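Putative uncharacterized protein PH0242 (Pyrococcus horikoshii, PDB 3VU1) is the C-terminal globular domain of an archaeal oligosaccharyltransferase of the AglB family, carrying insert and peripheral beta-rich domains and a bound calcium ion. Local coordinates at residues 276-281 and 326-331; 270-275 and 337-342. All blocks are in the same frame, centred on the assembly; numbering follows the deposited sequence.

How the interactions relate
Interactions 1 and 2 lie side by side in the Peripheral 1 domain, their centres about 9 Å apart. Interaction 1 pairs strands 276-281 and 326-331 within a four-stranded antiparallel sheet; interaction 2 sets the loop leading into the first of these strands against the start of strand 336-356, which follows the second in the chain and belongs to another sheet. They meet at Leu331: its O lies 2.9 Å from Gly275 N, a probable hydrogen bond that extends the ladder by one residue, to the end of the loop, and its CB lies 3.6 Å from Tyr337 CE2. Across the same seam His277 CE1 is 3.8 Å from Leu272 CD2. Strand 275-285 ends at Ala285 of the calcium site.

Interaction 1 (276-281 and 326-331); sequences KHTLRL and IVNVTL
Leu279 O accepts the backbone N-H of Val327 at 2.8 Å, and Ile326 CA adds a CA-H...O contact to the same oxygen at 3.2 Å. Leu279 N returns a nearly straight bond to Val327 O (2.9 Å, 171° at the hydrogen), completing one hydrogen-bonded antiparallel pair; His277 and Val329 form the next, with His277 N 2.9 Å from Val329 O. Between and beyond them Lys276-Thr330, Thr278-Asn328 and Arg280-Ile326 are non-hydrogen-bonded pairs, their side chains on the more exposed face, where Thr278 CG2 meets Ile326 CG2.

The other face is buried and mostly apolar, with His277 as its polar member. Val327 CG2, set between its backbone N and carbonyl carbon (chi1 -60° for CG1), meets both Leu279 CB and Leu281 CD1, the latter at 3.9 Å. Leu279 CD1 reaches obliquely to Val329 CG1, also at 3.9 Å. His277 CD2 approaches Leu331 CD1, the two side chains crossing at about a right angle, while both ring nitrogens are engaged outside the pair, ND1 by Asp260 and NE2 by Ser273 O. On this face Val327 and Val329 pack on Val311, and Leu279 on Phe339. The result is an antiparallel ladder at one margin of a four-stranded sheet, with 325-331 an outermost strand.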
# COMPACT_ATOMS: atom_id res chain seq x y z
N LYS A 276 3.22 -33.26 -9.62
CA LYS A 276 4.50 -32.54 -9.69
C LYS A 276 4.44 -31.31 -10.59
O LYS A 276 3.82 -31.33 -11.64
CB LYS A 276 5.65 -33.44 -10.14
CG LYS A 276 6.05 -34.42 -9.06
CD LYS A 276 7.18 -35.35 -9.46
CE LYS A 276 7.29 -36.46 -8.40
NZ LYS A 276 8.60 -37.18 -8.47
N HIS A 277 5.10 -30.24 -10.16
CA HIS A 277 5.23 -29.07 -10.98
C HIS A 277 6.59 -28.47 -10.82
O HIS A 277 7.23 -28.57 -9.77
CB HIS A 277 4.20 -28.02 -10.58
CG HIS A 277 2.77 -28.38 -10.91
ND1 HIS A 277 2.17 -27.98 -12.07
CD2 HIS A 277 1.80 -29.05 -10.15
CE1 HIS A 277 0.87 -28.39 -12.06
NE2 HIS A 277 0.64 -29.05 -10.89
N THR A 278 7.05 -27.80 -11.87
CA THR A 278 8.17 -26.92 -11.73
C THR A 278 7.63 -25.54 -12.03
O THR A 278 7.06 -25.30 -13.10
CB THR A 278 9.32 -27.33 -12.66
OG1 THR A 278 9.94 -28.49 -12.10
CG2 THR A 278 10.39 -26.25 -12.74
N LEU A 279 7.78 -24.65 -11.06
CA LEU A 279 7.13 -23.34 -11.10
C LEU A 279 8.17 -22.24 -11.05
O LEU A 279 9.21 -22.37 -10.36
CB LEU A 279 6.17 -23.21 -9.92
CG LEU A 279 5.07 -24.26 -9.75
CD1 LEU A 279 4.36 -24.03 -8.43
CD2 LEU A 279 4.09 -24.21 -10.91
N ARG A 280 7.90 -21.18 -11.78
CA ARG A 280 8.66 -19.96 -11.68
C ARG A 280 7.77 -18.94 -11.00
O ARG A 280 6.73 -18.56 -11.58
CB ARG A 280 9.12 -19.47 -13.05
CG ARG A 280 10.23 -18.42 -12.94
CD ARG A 280 10.43 -17.66 -14.24
NE ARG A 280 11.42 -18.31 -15.09
CZ ARG A 280 11.34 -18.37 -16.42
NH1 ARG A 280 10.32 -17.85 -17.10
NH2 ARG A 280 12.29 -18.98 -17.08
N LEU A 281 8.14 -18.53 -9.79
CA LEU A 281 7.40 -17.51 -9.01
C LEU A 281 7.99 -16.09 -9.15
O LEU A 281 9.16 -15.83 -8.83
CB LEU A 281 7.35 -17.95 -7.56
CG LEU A 281 7.09 -19.47 -7.44
CD1 LEU A 281 7.17 -19.91 -5.99
CD2 LEU A 281 5.76 -19.89 -8.04
N ILE A 326 12.62 -20.35 -8.83
CA ILE A 326 12.16 -21.60 -9.42
C ILE A 326 12.01 -22.61 -8.32
O ILE A 326 12.93 -22.75 -7.54
CB ILE A 326 13.12 -22.12 -10.51
CG1 ILE A 326 13.06 -21.18 -11.72
CG2 ILE A 326 12.76 -23.54 -10.91
CD1 ILE A 326 13.96 -21.54 -12.88
N VAL A 327 10.87 -23.29 -8.25
CA VAL A 327 10.68 -24.31 -7.22
C VAL A 327 10.13 -25.57 -7.85
O VAL A 327 9.57 -25.51 -8.96
CB VAL A 327 9.74 -23.87 -6.07
CG1 VAL A 327 10.29 -22.65 -5.35
CG2 VAL A 327 8.32 -23.61 -6.56
N ASN A 328 10.29 -26.69 -7.14
CA ASN A 328 9.69 -27.99 -7.50
C ASN A 328 8.80 -28.48 -6.39
O ASN A 328 9.23 -28.60 -5.26
CB ASN A 328 10.77 -29.02 -7.78
CG ASN A 328 11.36 -28.85 -9.14
OD1 ASN A 328 12.35 -28.15 -9.31
ND2 ASN A 328 10.73 -29.45 -10.14
N VAL A 329 7.55 -28.79 -6.70
CA VAL A 329 6.61 -29.14 -5.65
C VAL A 329 5.66 -30.25 -6.07
O VAL A 329 5.22 -30.31 -7.22
CB VAL A 329 5.84 -27.87 -5.17
CG1 VAL A 329 4.97 -27.26 -6.28
CG2 VAL A 329 5.03 -28.16 -3.91
N THR A 330 5.35 -31.14 -5.14
CA THR A 330 4.27 -32.08 -5.36
C THR A 330 3.07 -31.60 -4.57
O THR A 330 3.05 -31.68 -3.34
CB THR A 330 4.65 -33.51 -4.93
OG1 THR A 330 5.91 -33.89 -5.52
CG2 THR A 330 3.56 -34.49 -5.36
N LEU A 331 2.07 -31.08 -5.29
CA LEU A 331 0.84 -30.60 -4.66
C LEU A 331 -0.18 -31.72 -4.46
O LEU A 331 -0.63 -32.31 -5.43
CB LEU A 331 0.20 -29.52 -5.53
CG LEU A 331 1.07 -28.36 -6.01
CD1 LEU A 331 0.26 -27.49 -6.93
CD2 LEU A 331 1.60 -27.54 -4.85

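Interaction 2 (270-275 and 337-342); sequences GKLSPG and YRFILA
Leu272 and Tyr337 are the residues whose CA atoms come nearest, 8.4 Å apart, where an irregular loop meets the start of a strand; no hydrogen bond joins the segments, the strand contributing side chains, the loop both side chains and backbone. Tyr337 contributes most. Its CG stands anti to the carbonyl carbon (chi1 -47°), and its ring reaches toward the loop. At one edge CE1 lies 3.7 Å from Leu272 O, which sits in the plane of the ring, and the same CE1 also touches Leu272 CB at 4.3 Å. The phenol oxygen extends farther, to Pro274: OH is 3.6 Å from Pro274 CA and 3.7 Å from Pro274 CG, with CB and CD only slightly more distant. The proline ring and the tyrosine side chain cross at about a right angle, and the hydroxyl end rests against the pyrrolidine carbons. Its polar need is met outside the two segments, in a hydrogen bond with Pro332 O. Leu272 also turns its side chain toward the strand, and the CD1 branch comes to the edge of the Phe339 ring, near its plane, 4.3 Å from CZ. One leucine thus meets two aromatic side chains, Tyr337 through CB and Phe339 through a terminal methyl.

The loop joins strands 265-268 and 275-285, and Leu272 is further packed on Leu279 of the latter. The backbone of Leu272 hydrogen-bonds with Ser487 and Ser489, while Tyr337 and Phe339 lie against Val297 of strand 293-301 and Phe339 also touches Ile484 of strand 464-487, placing the contact where the four-stranded sheet faces the larger one.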
# COMPACT_ATOMS: atom_id res chain seq x y z
N GLY A 270 -3.26 -20.17 -14.38
CA GLY A 270 -4.30 -19.74 -13.46
C GLY A 270 -4.31 -20.85 -12.43
O GLY A 270 -3.42 -20.91 -11.60
N LYS A 271 -5.27 -21.78 -12.53
CA LYS A 271 -5.33 -22.97 -11.66
C LYS A 271 -4.12 -23.90 -11.78
O LYS A 271 -3.39 -23.86 -12.77
CB LYS A 271 -6.63 -23.75 -11.93
CG LYS A 271 -7.89 -22.93 -11.66
CD LYS A 271 -9.15 -23.78 -11.74
CE LYS A 271 -10.42 -23.00 -11.42
NZ LYS A 271 -10.87 -22.16 -12.57
N LEU A 272 -3.90 -24.71 -10.75
CA LEU A 272 -2.85 -25.73 -10.73
C LEU A 272 -3.44 -27.11 -10.37
O LEU A 272 -4.25 -27.24 -9.46
CB LEU A 272 -1.76 -25.37 -9.70
CG LEU A 272 -0.71 -24.32 -10.06
CD1 LEU A 272 0.09 -23.95 -8.81
CD2 LEU A 272 0.23 -24.79 -11.16
N SER A 273 -3.02 -28.14 -11.10
CA SER A 273 -3.45 -29.52 -10.83
C SER A 273 -2.63 -30.09 -9.69
O SER A 273 -1.48 -29.72 -9.52
CB SER A 273 -3.20 -30.38 -12.06
OG SER A 273 -1.80 -30.47 -12.33
N PRO A 274 -3.20 -31.03 -8.92
CA PRO A 274 -2.32 -31.81 -8.01
C PRO A 274 -1.28 -32.57 -8.84
O PRO A 274 -1.49 -32.74 -10.03
CB PRO A 274 -3.28 -32.80 -7.34
CG PRO A 274 -4.66 -32.25 -7.57
CD PRO A 274 -4.62 -31.43 -8.84
N GLY A 275 -0.18 -33.01 -8.24
CA GLY A 275 0.90 -33.67 -8.95
C GLY A 275 2.15 -32.79 -8.95
O GLY A 275 2.14 -31.69 -8.36
N TYR A 337 -4.35 -23.76 -3.18
CA TYR A 337 -2.98 -23.68 -2.63
C TYR A 337 -2.60 -22.26 -2.21
O TYR A 337 -2.82 -21.28 -2.94
CB TYR A 337 -1.92 -24.29 -3.58
CG TYR A 337 -2.32 -25.63 -4.14
CD1 TYR A 337 -2.85 -25.74 -5.42
CD2 TYR A 337 -2.20 -26.79 -3.38
CE1 TYR A 337 -3.23 -26.96 -5.95
CE2 TYR A 337 -2.58 -28.02 -3.89
CZ TYR A 337 -3.10 -28.10 -5.18
OH TYR A 337 -3.49 -29.30 -5.72
N ARG A 338 -2.04 -22.15 -1.02
CA ARG A 338 -1.58 -20.87 -0.52
C ARG A 338 -0.06 -20.86 -0.40
O ARG A 338 0.53 -21.65 0.34
CB ARG A 338 -2.25 -20.54 0.83
CG ARG A 338 -2.07 -19.11 1.30
CD ARG A 338 -2.60 -18.94 2.70
NE ARG A 338 -4.04 -18.77 2.66
CZ ARG A 338 -4.85 -19.01 3.68
NH1 ARG A 338 -4.36 -19.46 4.84
NH2 ARG A 338 -6.16 -18.82 3.54
N PHE A 339 0.56 -19.96 -1.15
CA PHE A 339 1.99 -19.73 -1.05
C PHE A 339 2.32 -18.80 0.14
O PHE A 339 1.78 -17.71 0.26
CB PHE A 339 2.50 -19.19 -2.39
CG PHE A 339 2.40 -20.19 -3.51
CD1 PHE A 339 1.15 -20.59 -4.00
CD2 PHE A 339 3.54 -20.76 -4.05
CE1 PHE A 339 1.05 -21.52 -5.02
CE2 PHE A 339 3.44 -21.70 -5.08
CZ PHE A 339 2.19 -22.08 -5.56
N ILE A 340 3.19 -19.29 1.02
CA ILE A 340 3.63 -18.56 2.21
C ILE A 340 5.11 -18.18 2.19
O ILE A 340 5.97 -19.02 1.90
CB ILE A 340 3.29 -19.34 3.50
CG1 ILE A 340 1.94 -18.92 4.07
CG2 ILE A 340 4.28 -19.01 4.60
CD1 ILE A 340 0.79 -19.21 3.15
N LEU A 341 5.41 -16.93 2.51
CA LEU A 341 6.77 -16.56 2.83
C LEU A 341 6.84 -16.42 4.34
O LEU A 341 6.06 -15.69 4.94
CB LEU A 341 7.16 -15.26 2.13
CG LEU A 341 8.65 -14.86 2.28
CD1 LEU A 341 9.17 -14.22 1.01
CD2 LEU A 341 8.95 -13.95 3.48
N ALA A 342 7.74 -17.16 4.98
CA ALA A 342 7.96 -16.95 6.42
C ALA A 342 9.34 -16.31 6.66
O ALA A 342 10.34 -16.75 6.08
CB ALA A 342 7.76 -18.21 7.23